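Side-chain contacts in DUF6844 domain-containing protein (Francisella tularensis subsp. tularensis, PDB 4QVR), which is of unknown function and, carrying a signal sequence, is probably exported from the bacterial cytoplasm: residues Lys82-Thr87 and Glu95-Asp100; Ala205-Gln210 and Lys229-Gln234; Gly279-Ile284 and Pro328-Tyr333; Asp311-Tyr316 and Tyr432-Thr437; Ala362-Leu367 and Leu419-Leu424. One frame throughout, in Å; residues are numbered along the deposited sequence. Where two conformers were deposited one is given.

Interaction 1 (Lys82-Thr87 and Glu95-Asp100); sequences KPVATT and EEILND
I97, on helix 94-108, meets V84 and T86 of the preceding loop, and these three residues make up nearly all of the contact. The two branches of the isoleucine divide the work. Its CG2 methyl, anti to the backbone N, lies against V84, with I97 CG2 3.5 Å from V84 CG1; here the two side chains run past each other in opposite directions. The longer branch ends at T86, I97 CD1 coming 3.5 Å from T86 OG1 and 3.9 Å from T86 CG2, an end-on meeting. The threonine hydroxyl gives its hydrogen bond to the backbone instead, T86 OG1 to A85 O at 2.8 Å, with the donor above the carbonyl plane. A beta-branched residue with both polar and apolar arms suits this partly exposed margin, whereas I97 is buried. The loop pairs by backbone with strand 251-261, V84 with V258, and both V84 and L98 touch V259, so loop and helix pack together on that strand of the three-stranded antiparallel sheet.

Interaction 2 (Ala205-Gln210 and Lys229-Gln234); sequences AKLDNQ and KALLSQ
Within 205-210, L207 is the first residue to meet 229-234, and it does so through one methyl: L207 CD2 lies 3.8 Å from L231 CD2. The CB of L207 does not point straight at the partner helix; it is the branched end of the side chain that closes the distance, passing obliquely over the other leucine. One turn further on, Q210 faces the same residue and crosses it at about a right angle. It touches the leucine at two places, near its root and at its amide end, with Q210 CB 4.0 Å from L231 CD2 and Q210 NE2 3.9 Å from the same L231 CD2. The backbone joins in, for L231 CD1 is 3.9 Å from Q210 O. L231 thus serves both partners: with CG anti to the backbone N (chi1 -172°), its CD2 touches both L207 and Q210, while CD1 goes to the glutamine. Between these two residues D208 makes a salt bridge with K227, a charged tie from the same helix to the start of the other. The cross-helix contact itself is purely van der Waals: a buried leucine suits the centre, and glutamine suits the partly exposed border, because its CB and the side of its amide can lie against a methyl.

Interaction 3 (Gly279-Ile284 and Pro328-Tyr333); sequences GMFEDI and PYILAY
A first torsion of -177° swings CG of the selenomethionine M280 away from its own backbone N, and the bend at chi3 (68°) brings the selenium to P328 and folds the methyl back over the ring of F281. M280 SE lies 3.7 Å from P328 CB and 3.9 Å from P328 CG, the two side chains passing in opposite directions. M280 CE stands 3.2 Å above the plane of the F281 ring, over its centre, so one side chain meets the proline with its selenium and the ring face with its methyl. The rim of that ring is met by I330: its CD1 methyl sits in the ring plane, 3.7 Å from F281 CE1 and 3.9 Å from F281 CZ. A flexible, unbranched methionine-type chain can bend to touch both proline and ring, and the long branch of isoleucine is slim enough to end at a ring edge. Helix 275-285 therefore packs on the beginning of strand 328-337. The same strand lies between 440-448 (I330 with W448) and 318-322 (Y329 with G321), while I330 also touches L364 and L367 of helix 349-370. F281 reaches Q371, just beyond that helix.

Interaction 4 (Asp311-Tyr316 and Tyr432-Thr437); sequences DMMGDY and YKLPGT
The ring of Y432 receives the selenomethionine M313 obliquely, at its CD2 corner, in a Met-aromatic contact. M313 SE lies 4.9 Å from the ring centroid and 66° off the ring normal, and its nearest ring atom is Y432 CD2 at 3.7 Å. Two carbons flank the selenium in this approach, M313 CG also 3.7 Å from Y432 CD2 and M313 CE 3.8 Å from Y432 CD2. A second flat group, the Y316 ring, has G314 O in its plane at the edge, just after the turn. M313 bends at both chi2 (-78°) and chi3 (-80°), which curls its end across the tyrosine and delivers the methyl to L434, where M313 CE meets L434 CD2 at 3.6 Å. Both crossings are close to a right angle. M313 stands inside a type I beta turn from M312 to D315, closed by the bond from D315 N to M312 O at 3.2 Å. P83, V441 and Y134 also touch M313. An unbranched, flexible side chain can bend to reach two unlike partners. Y432 offers the CD2-CE2 side of its ring at a partly exposed position, while buried L434 supplies a methyl. This contact between a turn and the end of strand 424-433, outermost in its sheet within this chain, is apolar and rests mainly on dispersion, to which the polarisable selenium beside the ring probably adds.

Interaction 5 (Ala362-Leu367 and Leu419-Leu424); sequences ANLVTL and LDIVGL
Helix 349-370 faces an irregular run of chain leading into strand 424-433, and the two backbones come nearest at V365 and L419, whose CA atoms are 7.8 Å apart. L364 and L424 make the close meeting: L364 CD1 lies 3.5 Å from L424 CD2, and the side chains slide past each other in opposite directions. In both leucines CG is anti to the carbonyl carbon (chi1 -68° in L364), which carries the branched end outward to the other segment. I421 fits more loosely beside them. Its CG2 is 4.5 Å from L364 CD1, and its longer branch goes to the next residue of the helix, with I421 CD1 4.4 Å from V365 CG2. The branched isoleucine can thus address two consecutive helix positions at once. G423, whose positive phi favours glycine, lies between I421 and L424, and both point toward the helix. W448 touches L364, I421 and L424 and joins them to strand 440-448, while L364 also lies on I330 and A332 of strand 328-337. Only aliphatic carbons meet across the contact, which implies hydrophobic and dispersion forces, tight at the leucine pair and weaker round I421.

Overall arrangement
Along the chain, interactions 1, 2 and 3 follow in series; interaction 4 crosses interaction 3, and interaction 5 is nested within the loop that interaction 4 closes. Interactions 3 and 5, with centres about 12 Å apart, join where I330 and A332 of strand 328-337 pack on helix 349-370. Interactions 3 and 4 reach the same four-stranded antiparallel sheet and touch through Y333. Interaction 1, centred about 14 Å from interaction 4, is linked to it by the K82-D311 salt bridge, while its loop adjoins the three-stranded sheet. These four form a connected set in the body of the protein, whereas interaction 2, centred 40 Å or more away, only joins two helices of a projecting arm.

Interaction 1 (Lys82-Thr87 and Glu95-Asp100)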
# COMPACT_ATOMS: atom_id res chain seq x y z
N LYS A 82 -2.60 17.69 -6.66
CA LYS A 82 -2.75 18.87 -5.81
C LYS A 82 -3.55 18.51 -4.54
O LYS A 82 -4.34 17.57 -4.55
CB LYS A 82 -3.50 19.98 -6.58
CG LYS A 82 -2.78 20.51 -7.81
CD LYS A 82 -3.67 21.48 -8.59
CE LYS A 82 -3.01 21.99 -9.86
NZ LYS A 82 -1.81 22.82 -9.57
N PRO A 83 -3.33 19.23 -3.43
CA PRO A 83 -4.16 18.95 -2.27
C PRO A 83 -5.62 19.14 -2.63
O PRO A 83 -5.98 20.13 -3.27
CB PRO A 83 -3.73 20.03 -1.27
CG PRO A 83 -2.32 20.33 -1.66
CD PRO A 83 -2.32 20.26 -3.15
N VAL A 84 -6.47 18.20 -2.25
CA VAL A 84 -7.88 18.32 -2.58
C VAL A 84 -8.42 19.62 -2.03
O VAL A 84 -8.37 19.85 -0.82
CB VAL A 84 -8.70 17.16 -2.00
CG1 VAL A 84 -10.18 17.36 -2.31
CG2 VAL A 84 -8.20 15.81 -2.51
N ALA A 85 -8.91 20.48 -2.91
CA ALA A 85 -9.50 21.77 -2.52
C ALA A 85 -10.87 21.55 -1.88
O ALA A 85 -11.61 20.62 -2.25
CB ALA A 85 -9.62 22.70 -3.71
N THR A 86 -11.20 22.41 -0.92
CA THR A 86 -12.47 22.31 -0.21
C THR A 86 -12.88 23.65 0.35
O THR A 86 -12.28 24.16 1.29
CB THR A 86 -12.38 21.28 0.94
OG1 THR A 86 -12.17 19.98 0.38
CG2 THR A 86 -13.65 21.28 1.74
N THR A 87 -13.93 24.21 -0.25
CA THR A 87 -14.48 25.52 0.15
C THR A 87 -14.93 25.56 1.61
O THR A 87 -15.07 24.52 2.27
CB THR A 87 -15.68 25.91 -0.76
OG1 THR A 87 -16.66 24.87 -0.73
CG2 THR A 87 -15.24 26.11 -2.21
N GLU A 95 -13.33 12.21 5.38
CA GLU A 95 -13.58 10.90 4.85
C GLU A 95 -14.54 10.91 3.63
O GLU A 95 -14.40 10.12 2.73
CB GLU A 95 -14.15 10.03 5.98
CG GLU A 95 -14.26 8.56 5.63
CD GLU A 95 -14.41 7.67 6.86
OE1 GLU A 95 -15.12 8.06 7.82
OE2 GLU A 95 -13.82 6.57 6.84
N GLU A 96 -15.52 11.81 3.65
CA GLU A 96 -16.48 11.95 2.58
C GLU A 96 -15.82 12.64 1.38
O GLU A 96 -16.09 12.28 0.24
CB GLU A 96 -17.69 12.73 3.08
CG GLU A 96 -18.50 11.95 4.13
CD GLU A 96 -19.44 12.84 4.96
OE1 GLU A 96 -19.15 14.04 5.13
OE2 GLU A 96 -20.47 12.33 5.47
N ILE A 97 -14.95 13.61 1.62
CA ILE A 97 -14.25 14.28 0.54
C ILE A 97 -13.40 13.24 -0.18
O ILE A 97 -13.50 13.07 -1.39
CB ILE A 97 -13.36 15.39 1.05
CG1 ILE A 97 -14.19 16.52 1.66
CG2 ILE A 97 -12.52 15.97 -0.08
CD1 ILE A 97 -13.38 17.49 2.50
N LEU A 98 -12.60 12.49 0.59
CA LEU A 98 -11.73 11.47 -0.00
C LEU A 98 -12.48 10.33 -0.74
O LEU A 98 -12.04 9.89 -1.81
CB LEU A 98 -10.81 10.90 1.05
CG LEU A 98 -9.72 11.86 1.50
CD1 LEU A 98 -8.97 11.28 2.66
CD2 LEU A 98 -8.76 12.14 0.37
N ASN A 99 -13.55 9.82 -0.14
CA ASN A 99 -14.36 8.81 -0.81
C ASN A 99 -14.91 9.35 -2.12
O ASN A 99 -14.94 8.63 -3.11
CB ASN A 99 -15.51 8.33 0.08
CG ASN A 99 -15.04 7.38 1.17
OD1 ASN A 99 -15.40 7.53 2.33
ND2 ASN A 99 -14.17 6.41 0.80
N ASP A 100 -15.37 10.60 -2.15
CA ASP A 100 -15.91 11.17 -3.38
C ASP A 100 -14.85 11.27 -4.45
O ASP A 100 -15.05 10.80 -5.57
CB ASP A 100 -16.54 12.53 -3.17
CG ASP A 100 -17.85 12.47 -2.39
OD1 ASP A 100 -18.46 11.38 -2.28
OD2 ASP A 100 -18.28 13.54 -1.90

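Interaction 2 (Ala205-Gln210 and Lys229-Gln234)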
# COMPACT_ATOMS: atom_id res chain seq x y z
N ALA A 205 -7.66 -41.21 16.31
CA ALA A 205 -6.57 -40.62 17.06
C ALA A 205 -5.68 -39.77 16.15
O ALA A 205 -5.15 -38.76 16.59
CB ALA A 205 -5.77 -41.68 17.80
N LYS A 206 -5.54 -40.16 14.89
CA LYS A 206 -4.76 -39.34 13.97
C LYS A 206 -5.51 -38.06 13.66
O LYS A 206 -4.88 -37.02 13.48
CB LYS A 206 -4.36 -40.10 12.72
CG LYS A 206 -3.30 -41.15 13.07
CD LYS A 206 -2.81 -41.98 11.89
CE LYS A 206 -3.91 -42.86 11.31
NZ LYS A 206 -3.38 -43.86 10.33
N LEU A 207 -6.84 -38.12 13.62
CA LEU A 207 -7.64 -36.90 13.45
C LEU A 207 -7.36 -35.99 14.63
O LEU A 207 -7.02 -34.85 14.45
CB LEU A 207 -9.14 -37.16 13.41
CG LEU A 207 -9.80 -37.45 12.07
CD1 LEU A 207 -11.24 -37.88 12.30
CD2 LEU A 207 -9.74 -36.21 11.20
N ASP A 208 -7.53 -36.52 15.83
CA ASP A 208 -7.28 -35.75 17.06
C ASP A 208 -5.90 -35.09 17.03
O ASP A 208 -5.77 -33.96 17.45
CB ASP A 208 -7.37 -36.63 18.31
CG ASP A 208 -8.78 -37.21 18.54
OD1 ASP A 208 -9.77 -36.62 18.04
OD2 ASP A 208 -8.88 -38.24 19.23
N ASN A 209 -4.87 -35.80 16.59
CA ASN A 209 -3.54 -35.21 16.51
C ASN A 209 -3.54 -34.00 15.55
O ASN A 209 -2.93 -32.96 15.82
CB ASN A 209 -2.49 -36.23 16.04
CG ASN A 209 -2.05 -37.21 17.14
OD1 ASN A 209 -2.66 -37.32 18.22
ND2 ASN A 209 -0.97 -37.93 16.84
N GLN A 210 -4.23 -34.15 14.42
CA GLN A 210 -4.29 -33.06 13.45
C GLN A 210 -5.04 -31.87 14.00
O GLN A 210 -4.68 -30.73 13.72
CB GLN A 210 -4.94 -33.53 12.17
CG GLN A 210 -4.11 -34.53 11.40
CD GLN A 210 -4.80 -34.93 10.13
OE1 GLN A 210 -4.54 -34.35 9.07
NE2 GLN A 210 -5.75 -35.83 10.23
N LYS A 229 -14.74 -31.80 9.61
CA LYS A 229 -15.12 -30.53 8.97
C LYS A 229 -14.44 -29.33 9.60
O LYS A 229 -14.08 -28.39 8.92
CB LYS A 229 -16.64 -30.32 8.96
CG LYS A 229 -17.29 -30.03 10.31
CD LYS A 229 -18.80 -29.86 10.15
CE LYS A 229 -19.50 -29.67 11.49
NZ LYS A 229 -20.99 -29.66 11.37
N ALA A 230 -14.27 -29.37 10.92
CA ALA A 230 -13.62 -28.28 11.63
C ALA A 230 -12.20 -28.18 11.14
O ALA A 230 -11.63 -27.10 11.07
CB ALA A 230 -13.63 -28.53 13.13
N LEU A 231 -11.66 -29.34 10.76
CA LEU A 231 -10.31 -29.48 10.26
C LEU A 231 -10.16 -29.00 8.83
O LEU A 231 -9.24 -28.23 8.54
CB LEU A 231 -9.90 -30.94 10.35
CG LEU A 231 -8.47 -31.34 10.06
CD1 LEU A 231 -7.52 -30.59 11.00
CD2 LEU A 231 -8.33 -32.85 10.25
N LEU A 232 -11.04 -29.45 7.93
CA LEU A 232 -10.98 -29.02 6.52
C LEU A 232 -11.23 -27.52 6.47
O LEU A 232 -10.63 -26.81 5.68
CB LEU A 232 -12.01 -29.75 5.63
CG LEU A 232 -13.43 -29.19 5.51
CD1 LEU A 232 -13.43 -27.86 4.79
CD2 LEU A 232 -14.32 -30.16 4.75
N SER A 233 -12.12 -27.06 7.35
CA SER A 233 -12.44 -25.63 7.45
C SER A 233 -11.21 -24.82 7.83
O SER A 233 -10.94 -23.75 7.26
CB SER A 233 -13.52 -25.41 8.49
OG SER A 233 -13.63 -24.04 8.78
N GLN A 234 -10.46 -25.32 8.81
CA GLN A 234 -9.22 -24.66 9.20
C GLN A 234 -8.29 -24.59 8.02
O GLN A 234 -7.70 -23.54 7.78
CB GLN A 234 -8.51 -25.35 10.36
CG GLN A 234 -8.87 -24.79 11.72
CD GLN A 234 -8.22 -23.44 11.97
OE1 GLN A 234 -7.12 -23.17 11.50
NE2 GLN A 234 -8.90 -22.60 12.73

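Interaction 3 (Gly279-Ile284 and Pro328-Tyr333)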
# COMPACT_ATOMS: atom_id res chain seq x y z
N GLY A 279 3.74 -11.28 -11.20
CA GLY A 279 4.66 -12.12 -11.97
C GLY A 279 5.96 -11.43 -12.33
O GLY A 279 7.00 -12.08 -12.44
N MSE A 280 5.91 -10.12 -12.53
CA MSE A 280 7.10 -9.36 -12.84
C MSE A 280 8.04 -9.40 -11.65
O MSE A 280 9.23 -9.66 -11.81
CB MSE A 280 6.68 -7.94 -13.17
CG MSE A 280 7.87 -7.07 -13.57
SE MSE A 280 7.43 -5.20 -13.16
CE MSE A 280 7.42 -5.23 -11.19
N PHE A 281 7.52 -9.15 -10.45
CA PHE A 281 8.38 -9.19 -9.27
C PHE A 281 8.94 -10.57 -8.95
O PHE A 281 10.08 -10.68 -8.47
CB PHE A 281 7.66 -8.65 -8.04
CG PHE A 281 7.55 -7.16 -8.03
CD1 PHE A 281 8.70 -6.39 -7.94
CD2 PHE A 281 6.32 -6.53 -8.07
CE1 PHE A 281 8.61 -5.00 -7.90
CE2 PHE A 281 6.23 -5.15 -8.03
CZ PHE A 281 7.37 -4.38 -7.94
N GLU A 282 8.16 -11.62 -9.18
CA GLU A 282 8.65 -12.97 -8.93
C GLU A 282 9.77 -13.29 -9.93
O GLU A 282 10.77 -13.91 -9.57
CB GLU A 282 7.52 -13.99 -9.04
CG GLU A 282 7.96 -15.41 -8.73
CD GLU A 282 6.86 -16.43 -8.97
OE1 GLU A 282 7.16 -17.64 -8.95
OE2 GLU A 282 5.70 -16.00 -9.21
N ASP A 283 9.59 -12.86 -11.18
CA ASP A 283 10.59 -13.05 -12.24
C ASP A 283 11.80 -12.17 -11.96
O ASP A 283 12.93 -12.56 -12.25
CB ASP A 283 10.01 -12.73 -13.62
CG ASP A 283 8.92 -13.71 -14.04
OD1 ASP A 283 8.81 -14.80 -13.44
OD2 ASP A 283 8.17 -13.38 -14.98
N ILE A 284 11.56 -10.98 -11.43
CA ILE A 284 12.65 -10.09 -11.05
C ILE A 284 13.46 -10.74 -9.93
O ILE A 284 14.69 -10.63 -9.89
CB ILE A 284 12.15 -8.69 -10.63
CG1 ILE A 284 11.82 -7.87 -11.88
CG2 ILE A 284 13.19 -7.95 -9.79
CD1 ILE A 284 11.34 -6.47 -11.58
N PRO A 328 10.95 -1.76 -16.36
CA PRO A 328 10.19 -1.27 -15.22
C PRO A 328 11.09 -0.64 -14.18
O PRO A 328 12.23 -1.02 -14.01
CB PRO A 328 9.54 -2.54 -14.65
CG PRO A 328 10.36 -3.68 -15.16
CD PRO A 328 10.93 -3.23 -16.47
N TYR A 329 10.55 0.33 -13.48
CA TYR A 329 11.29 0.96 -12.44
C TYR A 329 10.28 1.30 -11.37
O TYR A 329 9.08 1.38 -11.64
CB TYR A 329 12.02 2.20 -12.98
CG TYR A 329 11.09 3.19 -13.61
CD1 TYR A 329 10.20 3.91 -12.84
CD2 TYR A 329 11.08 3.41 -14.97
CE1 TYR A 329 9.34 4.82 -13.40
CE2 TYR A 329 10.22 4.33 -15.54
CZ TYR A 329 9.35 5.03 -14.74
OH TYR A 329 8.48 5.95 -15.25
N ILE A 330 10.76 1.52 -10.17
CA ILE A 330 9.89 1.85 -9.07
C ILE A 330 10.19 3.25 -8.57
O ILE A 330 11.34 3.57 -8.32
CB ILE A 330 10.08 0.83 -7.95
CG1 ILE A 330 9.70 -0.55 -8.50
CG2 ILE A 330 9.24 1.21 -6.73
CD1 ILE A 330 10.27 -1.71 -7.73
N LEU A 331 9.16 4.07 -8.47
CA LEU A 331 9.31 5.42 -7.97
C LEU A 331 8.81 5.41 -6.55
O LEU A 331 7.90 4.66 -6.23
CB LEU A 331 8.50 6.41 -8.77
CG LEU A 331 8.82 6.47 -10.25
CD1 LEU A 331 7.98 7.57 -10.88
CD2 LEU A 331 10.28 6.74 -10.46
N ALA A 332 9.42 6.22 -5.71
CA ALA A 332 9.05 6.34 -4.32
C ALA A 332 9.02 7.82 -3.99
O ALA A 332 10.01 8.53 -4.24
CB ALA A 332 10.05 5.66 -3.43
N TYR A 333 7.89 8.26 -3.44
CA TYR A 333 7.72 9.66 -3.05
C TYR A 333 8.05 9.88 -1.61
O TYR A 333 7.88 8.99 -0.79
CB TYR A 333 6.27 10.05 -3.24
CG TYR A 333 5.78 9.91 -4.67
CD1 TYR A 333 6.13 10.83 -5.63
CD2 TYR A 333 4.93 8.86 -5.03
CE1 TYR A 333 5.67 10.71 -6.95
CE2 TYR A 333 4.45 8.75 -6.33
CZ TYR A 333 4.83 9.68 -7.29
OH TYR A 333 4.37 9.57 -8.58

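Interaction 4 (Asp311-Tyr316 and Tyr432-Thr437)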
# COMPACT_ATOMS: atom_id res chain seq x y z
N ASP A 311 1.63 20.35 -7.32
CA ASP A 311 1.15 19.18 -8.04
C ASP A 311 1.65 17.88 -7.43
O ASP A 311 1.10 16.83 -7.74
CB ASP A 311 1.56 19.24 -9.53
CG ASP A 311 0.93 20.42 -10.28
OD1 ASP A 311 -0.23 20.77 -9.97
OD2 ASP A 311 1.60 20.99 -11.19
N MSE A 312 2.68 17.93 -6.59
CA MSE A 312 3.24 16.72 -6.01
C MSE A 312 2.84 16.45 -4.60
O MSE A 312 3.18 15.41 -4.04
CB MSE A 312 4.75 16.87 -5.90
CG MSE A 312 5.44 17.37 -7.15
SE MSE A 312 5.80 15.90 -8.39
CE MSE A 312 6.45 14.48 -7.21
N MSE A 313 2.13 17.40 -3.99
CA MSE A 313 1.80 17.30 -2.58
C MSE A 313 0.99 16.09 -2.18
O MSE A 313 1.09 15.64 -1.03
CB MSE A 313 1.02 18.53 -2.16
CG MSE A 313 1.93 19.73 -2.00
SE MSE A 313 2.95 19.68 -0.29
CE MSE A 313 1.45 20.35 0.81
N GLY A 314 0.21 15.56 -3.12
CA GLY A 314 -0.69 14.45 -2.84
C GLY A 314 -0.14 13.09 -3.13
O GLY A 314 -0.81 12.11 -2.86
N ASP A 315 1.08 13.06 -3.65
CA ASP A 315 1.78 11.85 -3.99
C ASP A 315 2.52 11.20 -2.81
O ASP A 315 3.53 11.72 -2.30
CB ASP A 315 2.78 12.13 -5.09
CG ASP A 315 2.12 12.51 -6.43
OD1 ASP A 315 0.99 12.03 -6.72
OD2 ASP A 315 2.77 13.27 -7.21
N TYR A 316 2.03 10.03 -2.43
CA TYR A 316 2.58 9.22 -1.37
C TYR A 316 2.77 7.76 -1.87
O TYR A 316 2.10 7.32 -2.83
CB TYR A 316 1.62 9.24 -0.18
CG TYR A 316 1.68 10.53 0.59
CD1 TYR A 316 0.99 11.64 0.16
CD2 TYR A 316 2.46 10.64 1.73
CE1 TYR A 316 1.06 12.84 0.86
CE2 TYR A 316 2.54 11.83 2.43
CZ TYR A 316 1.85 12.93 1.98
OH TYR A 316 1.92 14.13 2.65
N TYR A 432 7.45 23.50 -1.85
CA TYR A 432 6.18 24.13 -1.85
C TYR A 432 5.95 24.85 -0.54
O TYR A 432 5.97 24.25 0.53
CB TYR A 432 5.09 23.09 -2.11
CG TYR A 432 3.69 23.67 -2.09
CD1 TYR A 432 3.32 24.62 -3.03
CD2 TYR A 432 2.76 23.27 -1.15
CE1 TYR A 432 2.06 25.17 -3.02
CE2 TYR A 432 1.48 23.81 -1.13
CZ TYR A 432 1.13 24.76 -2.08
OH TYR A 432 -0.13 25.30 -2.09
N LYS A 433 5.79 26.16 -0.61
CA LYS A 433 5.51 26.95 0.58
C LYS A 433 4.01 26.86 0.78
O LYS A 433 3.26 27.10 -0.15
CB LYS A 433 5.94 28.39 0.43
CG LYS A 433 5.90 29.16 1.74
CD LYS A 433 6.68 30.46 1.67
CE LYS A 433 6.83 31.05 3.07
NZ LYS A 433 7.75 32.22 3.13
N LEU A 434 3.58 26.45 1.97
CA LEU A 434 2.15 26.34 2.25
C LEU A 434 1.50 27.74 2.17
O LEU A 434 2.11 28.74 2.60
CB LEU A 434 1.93 25.68 3.61
CG LEU A 434 2.47 24.25 3.76
CD1 LEU A 434 2.28 23.77 5.20
CD2 LEU A 434 1.82 23.28 2.78
N PRO A 435 0.28 27.82 1.59
CA PRO A 435 -0.39 29.11 1.43
C PRO A 435 -0.77 29.73 2.77
O PRO A 435 -1.32 29.05 3.62
CB PRO A 435 -1.64 28.76 0.62
CG PRO A 435 -1.92 27.34 0.96
CD PRO A 435 -0.56 26.71 1.11
N GLY A 436 -0.46 31.02 2.94
CA GLY A 436 -0.78 31.74 4.17
C GLY A 436 0.20 31.53 5.32
O GLY A 436 0.36 32.42 6.16
N THR A 437 0.85 30.37 5.36
CA THR A 437 1.81 30.05 6.41
C THR A 437 3.22 30.38 5.94
O THR A 437 3.42 30.79 4.80
CB THR A 437 1.75 28.54 6.80
OG1 THR A 437 2.24 27.74 5.72
CG2 THR A 437 0.32 28.10 7.15

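Interaction 5 (Ala362-Leu367 and Leu419-Leu424)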
# COMPACT_ATOMS: atom_id res chain seq x y z
N ALA A 362 11.74 4.58 3.26
CA ALA A 362 10.88 3.75 4.07
C ALA A 362 9.73 3.17 3.22
O ALA A 362 9.25 2.06 3.47
CB ALA A 362 10.35 4.53 5.27
N ASN A 363 9.27 3.92 2.22
CA ASN A 363 8.23 3.42 1.33
C ASN A 363 8.72 2.18 0.55
O ASN A 363 7.98 1.21 0.35
CB ASN A 363 7.79 4.52 0.36
CG ASN A 363 6.86 5.54 0.99
OD1 ASN A 363 6.10 5.25 1.91
ND2 ASN A 363 6.87 6.73 0.47
N LEU A 364 9.98 2.20 0.12
CA LEU A 364 10.56 1.06 -0.57
C LEU A 364 10.75 -0.12 0.38
O LEU A 364 10.49 -1.25 0.01
CB LEU A 364 11.88 1.43 -1.25
CG LEU A 364 11.74 2.39 -2.45
CD1 LEU A 364 13.12 2.82 -2.92
CD2 LEU A 364 10.93 1.76 -3.59
N VAL A 365 11.18 0.14 1.61
CA VAL A 365 11.36 -0.93 2.59
C VAL A 365 10.04 -1.67 2.82
O VAL A 365 10.00 -2.89 2.82
CB VAL A 365 11.91 -0.39 3.92
CG1 VAL A 365 11.82 -1.45 5.03
CG2 VAL A 365 13.35 0.10 3.74
N THR A 366 8.96 -0.93 2.98
CA THR A 366 7.65 -1.51 3.16
C THR A 366 7.18 -2.34 1.93
O THR A 366 6.50 -3.38 2.05
CB THR A 366 6.66 -0.35 3.41
OG1 THR A 366 7.09 0.36 4.58
CG2 THR A 366 5.28 -0.87 3.62
N LEU A 367 7.52 -1.85 0.76
CA LEU A 367 7.18 -2.53 -0.48
C LEU A 367 7.86 -3.90 -0.54
O LEU A 367 7.25 -4.91 -0.82
CB LEU A 367 7.70 -1.71 -1.67
CG LEU A 367 7.57 -2.37 -3.04
CD1 LEU A 367 6.09 -2.61 -3.32
CD2 LEU A 367 8.22 -1.48 -4.09
N LEU A 419 17.31 -4.12 5.05
CA LEU A 419 18.09 -4.65 3.94
C LEU A 419 18.52 -3.48 3.06
O LEU A 419 17.88 -3.20 2.05
CB LEU A 419 17.27 -5.69 3.15
CG LEU A 419 15.91 -5.33 2.51
CD1 LEU A 419 15.36 -6.56 1.81
CD2 LEU A 419 14.88 -4.80 3.51
N ASP A 420 19.60 -2.80 3.46
CA ASP A 420 20.07 -1.61 2.73
C ASP A 420 19.73 -1.66 1.23
O ASP A 420 20.15 -2.57 0.51
CB ASP A 420 21.56 -1.27 3.01
CG ASP A 420 22.49 -2.47 2.91
OD1 ASP A 420 22.05 -3.57 2.50
OD2 ASP A 420 23.67 -2.32 3.28
N ILE A 421 18.93 -0.68 0.80
CA ILE A 421 18.49 -0.58 -0.59
C ILE A 421 19.63 0.01 -1.39
O ILE A 421 20.16 1.06 -1.03
CB ILE A 421 17.26 0.37 -0.76
CG1 ILE A 421 16.15 0.10 0.27
CG2 ILE A 421 16.72 0.27 -2.18
CD1 ILE A 421 15.49 -1.26 0.18
N VAL A 422 20.01 -0.64 -2.49
CA VAL A 422 21.11 -0.17 -3.32
C VAL A 422 20.61 0.52 -4.58
O VAL A 422 19.56 0.19 -5.12
CB VAL A 422 22.04 -1.34 -3.75
CG1 VAL A 422 23.16 -0.85 -4.67
CG2 VAL A 422 22.62 -2.03 -2.52
N GLY A 423 21.39 1.50 -5.04
CA GLY A 423 21.09 2.20 -6.26
C GLY A 423 19.79 2.96 -6.22
O GLY A 423 18.80 2.56 -6.82
N LEU A 424 19.80 4.06 -5.49
CA LEU A 424 18.64 4.92 -5.39
C LEU A 424 18.99 6.25 -5.99
O LEU A 424 19.80 6.97 -5.42
CB LEU A 424 18.25 5.12 -3.94
CG LEU A 424 17.67 3.93 -3.22
CD1 LEU A 424 17.33 4.36 -1.80
CD2 LEU A 424 16.43 3.44 -3.95